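Local coordinates for protein BIM1 (Saccharomyces cerevisiae, PDB 4E61), which binds microtubules at their plus ends as the budding yeast member of the EB1 family and acts in spindle orientation during mitosis, at the interface of chains A and B. Sequence-based numbering; all coordinates share one arbitrary frame. Chains: chain A/B, Protein BIM1.

Both contacts join the same two chains, copies of one protein, through the dimeric EB1-like C-terminal part, and the centres of their C-alpha atoms lie about 41 Å apart. The long helix 2-63 serves in each. In contact 2 it pairs with its own counterpart as a parallel coiled coil; in contact 1, toward its C-terminal end, it meets helix 84-97 of the other chain, so that helices of both types pack together. Contact 2 is thus one stretch of a rod and contact 1 part of the helical bundle that ends it. Two-fold symmetry repeats each with the chains exchanged.

Contact 1: the interface of chains A and B. Residues chain A 47, 50-51, 54; chain B 51, 92, 95-96.
A:Ile51 and B:Ile95 meet at the heart of this helix-bundle contact, where helix 2-63 of chain A receives helix 84-97 of chain B in the EB1-like motif. Their side chains cross obliquely, CG1 of A:Ile51 lying 3.7 Å from the CG2 branch of B:Ile95. The CG1 arm of A:Ile51, set beside its backbone N (chi1 -67°), carries CD1 onward to CD2 of B:Leu96 at 3.6 Å, and the arm runs roughly at right angles to B:Val92. B:Ile95 spreads its two branches over chain A: CG2 reaches CB of A:Asp50 at 3.7 Å, making use of the aspartate's methylene, while CD1 touches CD2 of A:Leu54 at 3.7 Å. A beta-branched isoleucine suits this place because it can fill two directions at once. A:Leu54, with CG anti to the backbone N (chi1 174°), turns that same CD2 methyl to CG2 of B:Val92 at 3.8 Å. B:Val92 is short and beta-branched, and its other methyl, CG1, is turned toward CD1 of A:Ile51 at 4.2 Å. At the border of this apolar patch A:Lys47 lays its aliphatic chain along the C-terminal end of the partner helix and bends at its last torsion to bring its terminal amino group, NZ, to a carbonyl there. The lysine combines length with a charge likely to be welcome at the negative end of a helix dipole. An alanine here would probably leave the carbonyl of B:Ile95 without this donor and strip the cover from the helix end. NZ of A:Lys47 stands 3.0 Å from O of B:Ile95, in the carbonyl plane, with a C=O...N angle of 159°.

Contact 2: the interface of chains A and B. Residues chain A 19-20, 23, 26-27; chain B 20, 23-24, 27.
A:Leu23 and B:Leu23 face each other in the parallel coiled coil of the EB1-family dimer, where matching residues of the two helices 2-63 come together. CB of A:Leu23 lies 3.8 Å from CD1 of B:Leu23. Each leucine also reaches the isoleucine one turn further along the partner: CD2 of A:Leu23 meets CD1 of B:Ile27 at 3.7 Å, the side chains crossing at about a right angle, and CD2 of B:Leu23 meets CD1 of A:Ile27 at 3.8 Å. The isoleucines pair through their arms, CG1 of A:Ile27 standing 3.9 Å from CG1 of B:Ile27. CB of A:Ile20 rests 3.8 Å from CD1 of B:Leu23, and its CG2 faces CG1 of B:Ile20 at 3.7 Å. The rotamer of A:Ile20 is doubtful: CG1 is unstaggered (chi1 115°) and CG2 nearly eclipses the backbone N.

Polar residues flank the core, turning oxygen atoms to its apolar rim. B:Asn24 directs its amide oxygen OD1 toward both methyls of A:Leu23, 3.7 Å from CD1. The hydroxyl OG1 of A:Thr19 lies 3.2 Å from CD1 of B:Ile20, though this threonine too is unstaggered. CB and OE1 of A:Glu26 border B:Ile27 loosely. Behind the core, helical spacing of three and four residues sets beta-branched isoleucine at heptad position a (20 and 27) and leucine at d (23), the usual preferences of a two-stranded parallel coil.

Contact 1: the interface of chains A and B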
loop_
_atom_site.group_PDB
_atom_site.type_symbol
_atom_site.label_atom_id
_atom_site.label_comp_id
_atom_site.label_asym_id
_atom_site.label_seq_id
_atom_site.Cartn_x
_atom_site.Cartn_y
_atom_site.Cartn_z
ATOM N N LYS A 47 10.803 8.043 -4.302
ATOM C CA LYS A 47 10.749 9.491 -4.280
ATOM C C LYS A 47 11.326 10.019 -2.983
ATOM O O LYS A 47 12.048 10.998 -3.033
ATOM C CB LYS A 47 9.306 9.979 -4.431
ATOM C CG LYS A 47 8.701 9.674 -5.764
ATOM C CD LYS A 47 7.459 10.500 -5.927
ATOM C CE LYS A 47 6.903 10.329 -7.314
ATOM N NZ LYS A 47 7.915 10.625 -8.369
ATOM N N ASP A 50 15.147 9.662 -3.095
ATOM C CA ASP A 50 15.668 10.726 -3.965
ATOM C C ASP A 50 15.640 12.108 -3.282
ATOM O O ASP A 50 16.573 12.910 -3.471
ATOM C CB ASP A 50 14.893 10.768 -5.283
ATOM C CG ASP A 50 15.067 9.562 -6.181
ATOM O OD1 ASP A 50 16.033 8.785 -5.959
ATOM O OD2 ASP A 50 14.232 9.384 -7.104
ATOM N N ILE A 51 14.590 12.376 -2.460
ATOM C CA ILE A 51 14.530 13.630 -1.730
ATOM C C ILE A 51 15.600 13.621 -0.627
ATOM O O ILE A 51 16.261 14.645 -0.440
ATOM C CB ILE A 51 13.114 14.029 -1.251
ATOM C CG1 ILE A 51 12.220 14.354 -2.447
ATOM C CG2 ILE A 51 13.153 15.239 -0.307
ATOM C CD1 ILE A 51 10.690 14.493 -2.106
ATOM N N LEU A 54 19.079 14.328 -2.200
ATOM C CA LEU A 54 19.094 15.744 -2.543
ATOM C C LEU A 54 19.297 16.635 -1.306
ATOM O O LEU A 54 20.121 17.544 -1.343
ATOM C CB LEU A 54 17.804 16.113 -3.307
ATOM C CG LEU A 54 17.579 17.605 -3.628
ATOM C CD1 LEU A 54 18.589 18.143 -4.653
ATOM C CD2 LEU A 54 16.169 17.857 -4.053
ATOM N N ILE B 51 5.363 17.649 2.294
ATOM C CA ILE B 51 6.454 18.128 1.437
ATOM C C ILE B 51 5.867 18.913 0.248
ATOM O O ILE B 51 6.392 19.976 -0.113
ATOM C CB ILE B 51 7.472 17.033 1.022
ATOM C CG1 ILE B 51 8.218 16.502 2.280
ATOM C CG2 ILE B 51 8.492 17.586 -0.051
ATOM C CD1 ILE B 51 9.048 15.216 2.095
ATOM N N VAL B 92 13.096 19.628 -5.925
ATOM C CA VAL B 92 12.175 18.838 -5.094
ATOM C C VAL B 92 10.878 18.578 -5.861
ATOM O O VAL B 92 10.378 17.451 -5.849
ATOM C CB VAL B 92 11.873 19.484 -3.692
ATOM C CG1 VAL B 92 10.977 18.571 -2.842
ATOM C CG2 VAL B 92 13.163 19.811 -2.950
ATOM N N ILE B 95 11.347 15.930 -8.430
ATOM C CA ILE B 95 11.375 14.607 -7.817
ATOM C C ILE B 95 9.936 14.135 -7.533
ATOM O O ILE B 95 9.618 12.989 -7.874
ATOM C CB ILE B 95 12.300 14.475 -6.577
ATOM C CG1 ILE B 95 13.776 14.722 -6.958
ATOM C CG2 ILE B 95 12.117 13.077 -5.902
ATOM C CD1 ILE B 95 14.746 14.922 -5.729
ATOM N N LEU B 96 9.077 15.005 -6.942
ATOM C CA LEU B 96 7.679 14.667 -6.616
ATOM C C LEU B 96 6.886 14.242 -7.828
ATOM O O LEU B 96 6.161 13.265 -7.743
ATOM C CB LEU B 96 6.917 15.837 -5.916
ATOM C CG LEU B 96 7.446 16.346 -4.577
ATOM C CD1 LEU B 96 6.662 17.540 -4.126
ATOM C CD2 LEU B 96 7.412 15.265 -3.494
#

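Contact 2: the interface of chains A and B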
loop_
_atom_site.group_PDB
_atom_site.type_symbol
_atom_site.label_atom_id
_atom_site.label_comp_id
_atom_site.label_asym_id
_atom_site.label_seq_id
_atom_site.Cartn_x
_atom_site.Cartn_y
_atom_site.Cartn_z
ATOM N N THR A 19 -19.579 -21.643 -3.612
ATOM C CA THR A 19 -18.993 -20.730 -2.641
ATOM C C THR A 19 -17.453 -20.810 -2.737
ATOM O O THR A 19 -16.826 -19.757 -2.815
ATOM C CB THR A 19 -19.635 -20.743 -1.245
ATOM O OG1 THR A 19 -18.841 -21.462 -0.322
ATOM C CG2 THR A 19 -21.109 -21.117 -1.221
ATOM N N ILE A 20 -16.854 -22.026 -2.878
ATOM C CA ILE A 20 -15.398 -22.081 -3.070
ATOM C C ILE A 20 -14.995 -21.253 -4.309
ATOM O O ILE A 20 -14.093 -20.431 -4.206
ATOM C CB ILE A 20 -14.631 -23.442 -2.899
ATOM C CG1 ILE A 20 -13.999 -23.961 -4.188
ATOM C CG2 ILE A 20 -15.351 -24.523 -2.106
ATOM C CD1 ILE A 20 -12.526 -23.978 -4.150
ATOM N N LEU A 23 -15.121 -17.636 -3.419
ATOM C CA LEU A 23 -14.084 -17.325 -2.422
ATOM C C LEU A 23 -12.729 -17.227 -3.101
ATOM O O LEU A 23 -11.896 -16.433 -2.671
ATOM C CB LEU A 23 -14.019 -18.349 -1.273
ATOM C CG LEU A 23 -15.181 -18.407 -0.280
ATOM C CD1 LEU A 23 -14.981 -19.556 0.710
ATOM C CD2 LEU A 23 -15.374 -17.087 0.458
ATOM N N GLU A 26 -12.571 -13.765 -4.721
ATOM C CA GLU A 26 -12.237 -12.799 -3.664
ATOM C C GLU A 26 -10.734 -12.788 -3.394
ATOM O O GLU A 26 -10.154 -11.714 -3.348
ATOM C CB GLU A 26 -12.982 -13.113 -2.371
ATOM C CG GLU A 26 -14.379 -12.534 -2.327
ATOM C CD GLU A 26 -14.979 -12.436 -0.939
ATOM O OE1 GLU A 26 -14.251 -12.042 0.002
ATOM O OE2 GLU A 26 -16.191 -12.723 -0.800
ATOM N N ILE A 27 -10.101 -13.983 -3.269
ATOM C CA ILE A 27 -8.657 -14.126 -3.050
ATOM C C ILE A 27 -7.844 -13.476 -4.177
ATOM O O ILE A 27 -6.909 -12.720 -3.887
ATOM C CB ILE A 27 -8.247 -15.577 -2.688
ATOM C CG1 ILE A 27 -8.555 -15.836 -1.197
ATOM C CG2 ILE A 27 -6.766 -15.876 -3.015
ATOM C CD1 ILE A 27 -9.077 -17.211 -0.892
ATOM N N ILE B 20 -13.685 -24.433 2.285
ATOM C CA ILE B 20 -14.353 -23.182 2.662
ATOM C C ILE B 20 -13.737 -22.611 3.957
ATOM O O ILE B 20 -13.514 -21.397 4.049
ATOM C CB ILE B 20 -15.908 -23.327 2.694
ATOM C CG1 ILE B 20 -16.474 -23.347 1.250
ATOM C CG2 ILE B 20 -16.581 -22.223 3.529
ATOM C CD1 ILE B 20 -17.757 -24.093 1.066
ATOM N N LEU B 23 -10.209 -21.319 3.056
ATOM C CA LEU B 23 -10.297 -20.156 2.165
ATOM C C LEU B 23 -10.744 -18.933 2.954
ATOM O O LEU B 23 -10.325 -17.824 2.627
ATOM C CB LEU B 23 -11.245 -20.389 0.970
ATOM C CG LEU B 23 -10.826 -21.375 -0.120
ATOM C CD1 LEU B 23 -11.885 -21.480 -1.170
ATOM C CD2 LEU B 23 -9.510 -20.994 -0.781
ATOM N N ASN B 24 -11.589 -19.132 3.994
ATOM C CA ASN B 24 -12.050 -18.054 4.871
ATOM C C ASN B 24 -10.891 -17.543 5.720
ATOM O O ASN B 24 -10.816 -16.340 5.986
ATOM C CB ASN B 24 -13.199 -18.506 5.764
ATOM C CG ASN B 24 -14.560 -18.504 5.099
ATOM O OD1 ASN B 24 -14.775 -17.910 4.031
ATOM N ND2 ASN B 24 -15.527 -19.147 5.744
ATOM N N ILE B 27 -8.797 -15.275 3.479
ATOM C CA ILE B 27 -9.494 -13.994 3.348
ATOM C C ILE B 27 -9.264 -13.088 4.552
ATOM O O ILE B 27 -8.949 -11.910 4.363
ATOM C CB ILE B 27 -10.978 -14.163 2.924
ATOM C CG1 ILE B 27 -11.054 -14.421 1.411
ATOM C CG2 ILE B 27 -11.859 -12.964 3.319
ATOM C CD1 ILE B 27 -12.109 -15.403 0.994
#